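Aluminum resistance protein (Clostridium novyi, PDB 3I16) is probably a pyridoxal-5'-phosphate-dependent carbon-sulfur lyase of the methionine gamma-lyase family, implicated in aluminium resistance. Local coordinates at residues I213-D218 / G234-A239. Sequence-based numbering, arbitrary orientation.
With PLP (pyridoxal-5'-phosphate), chain J.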
# COMPACT_ATOMS: atom_id res chain seq x y z
N ILE B 213 43.05 3.54 1.17
CA ILE B 213 42.25 3.70 -0.06
C ILE B 213 40.94 2.91 0.07
O ILE B 213 40.94 1.73 0.40
CB ILE B 213 43.07 3.25 -1.34
CG1 ILE B 213 44.32 4.11 -1.50
CG2 ILE B 213 42.22 3.37 -2.60
CD1 ILE B 213 45.35 3.55 -2.49
N ILE B 214 39.82 3.57 -0.14
CA ILE B 214 38.53 2.88 -0.07
C ILE B 214 38.38 2.02 -1.34
O ILE B 214 38.52 2.51 -2.47
CB ILE B 214 37.35 3.88 0.01
CG1 ILE B 214 37.45 4.71 1.28
CG2 ILE B 214 36.00 3.17 -0.05
CD1 ILE B 214 37.60 3.88 2.58
N CYS B 215 38.15 0.74 -1.15
CA CYS B 215 37.88 -0.16 -2.26
C CYS B 215 36.36 -0.34 -2.38
O CYS B 215 35.73 -1.00 -1.55
CB CYS B 215 38.61 -1.46 -2.04
SG CYS B 215 40.40 -1.24 -2.37
N PHE B 216 35.80 0.28 -3.42
CA PHE B 216 34.38 0.28 -3.70
C PHE B 216 33.99 -0.61 -4.89
O PHE B 216 34.53 -0.46 -5.97
CB PHE B 216 33.91 1.73 -3.95
CG PHE B 216 32.47 1.86 -4.37
CD1 PHE B 216 31.45 1.33 -3.57
CD2 PHE B 216 32.12 2.58 -5.50
CE1 PHE B 216 30.12 1.45 -3.94
CE2 PHE B 216 30.77 2.73 -5.87
CZ PHE B 216 29.77 2.17 -5.09
N VAL B 217 33.06 -1.53 -4.68
CA VAL B 217 32.61 -2.41 -5.75
C VAL B 217 31.15 -2.21 -6.10
O VAL B 217 30.27 -2.22 -5.23
CB VAL B 217 32.79 -3.90 -5.40
CG1 VAL B 217 32.38 -4.78 -6.61
CG2 VAL B 217 34.24 -4.18 -4.99
N ASP B 218 30.91 -2.02 -7.39
CA ASP B 218 29.59 -2.00 -8.01
C ASP B 218 29.27 -3.47 -8.15
O ASP B 218 29.83 -4.14 -9.02
CB ASP B 218 29.69 -1.33 -9.39
CG ASP B 218 28.42 -1.45 -10.23
OD1 ASP B 218 27.47 -2.16 -9.86
OD2 ASP B 218 28.39 -0.77 -11.28
N GLY B 234 37.70 -8.15 1.14
CA GLY B 234 38.30 -6.84 1.43
C GLY B 234 37.65 -5.56 0.91
O GLY B 234 38.21 -4.50 1.11
N ALA B 235 36.50 -5.64 0.26
CA ALA B 235 35.82 -4.45 -0.23
C ALA B 235 35.37 -3.65 0.99
O ALA B 235 34.83 -4.22 1.93
CB ALA B 235 34.60 -4.83 -1.10
N ASP B 236 35.58 -2.34 0.96
CA ASP B 236 35.13 -1.47 2.04
C ASP B 236 33.67 -1.11 1.88
O ASP B 236 32.99 -0.76 2.85
CB ASP B 236 35.97 -0.17 2.03
CG ASP B 236 37.44 -0.43 2.29
OD1 ASP B 236 37.80 -0.77 3.42
OD2 ASP B 236 38.26 -0.31 1.36
N LEU B 237 33.19 -1.16 0.65
CA LEU B 237 31.83 -0.74 0.35
C LEU B 237 31.42 -1.33 -0.98
O LEU B 237 32.23 -1.39 -1.92
CB LEU B 237 31.76 0.79 0.28
CG LEU B 237 30.42 1.50 0.03
CD1 LEU B 237 29.45 1.31 1.18
CD2 LEU B 237 30.63 3.02 -0.20
N ILE B 238 30.16 -1.75 -1.06
CA ILE B 238 29.58 -2.27 -2.28
C ILE B 238 28.22 -1.65 -2.40
O ILE B 238 27.67 -1.20 -1.41
CB ILE B 238 29.42 -3.83 -2.29
CG1 ILE B 238 28.48 -4.32 -1.17
CG2 ILE B 238 30.78 -4.50 -2.18
CD1 ILE B 238 28.21 -5.83 -1.26
N ALA B 239 27.69 -1.63 -3.62
CA ALA B 239 26.37 -1.08 -3.86
C ALA B 239 25.69 -1.87 -4.94
O ALA B 239 26.37 -2.45 -5.81
CB ALA B 239 26.46 0.40 -4.29
N1 PLP J . 26.39 -1.00 -12.76
C2 PLP J . 26.27 -2.08 -13.57
C2A PLP J . 27.49 -2.83 -14.01
C3 PLP J . 24.99 -2.48 -13.96
O3 PLP J . 24.86 -3.58 -14.77
C4 PLP J . 23.86 -1.76 -13.54
C5 PLP J . 24.00 -0.65 -12.72
C6 PLP J . 25.28 -0.30 -12.33
C5A PLP J . 22.84 0.16 -12.19
O4P PLP J . 21.89 0.42 -13.16
P PLP J . 20.41 1.07 -12.89
O1P PLP J . 19.61 0.39 -11.79
O2P PLP J . 19.70 0.79 -14.20
O3P PLP J . 20.57 2.54 -12.56
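Asp236 OD2 is gripped twice: it accepts a hydrogen bond from the backbone N of Cys215 at 2.7 Å, almost straight (177°), through its anti lone pair, and it forms a salt bridge with Lys207 of helix 196-209. From here strands 214-218 and 237-241 run parallel as neighbours in the mixed seven-stranded sheet of the large domain, as in fold-type I PLP enzymes. Lys207 also bonds Ile213 O, a second acceptor near the carboxylate. The main chain answers in the other direction, Asp236 N donating to Cys215 O at 2.8 Å, so one aspartate engages both the backbone N and O of Cys215 where strand pairing starts. An acidic residue suits this place because its carboxylate can receive an amide and a lysine together.

Val217 sits between two strand bonds, its N reaching Leu237 O at 2.9 Å and its O receiving Ala239 N at 3.1 Å. On one face, the flat apolar ring of Phe216, with CG anti to the backbone N (chi1 175°), lays CD1 against Leu237 CG at 3.7 Å and its edge against CB of small Ala239, under helix 100-111. Branched Val217 and Ile238 fill the opposite face, CB to CG2 3.8 Å. Strand 214-218 ends in the cofactor pocket, where Asp218 divides its two oxygens: OD1 takes Cys220 N, and OD2 accepts a very short 2.5 Å hydrogen bond from PLP N1.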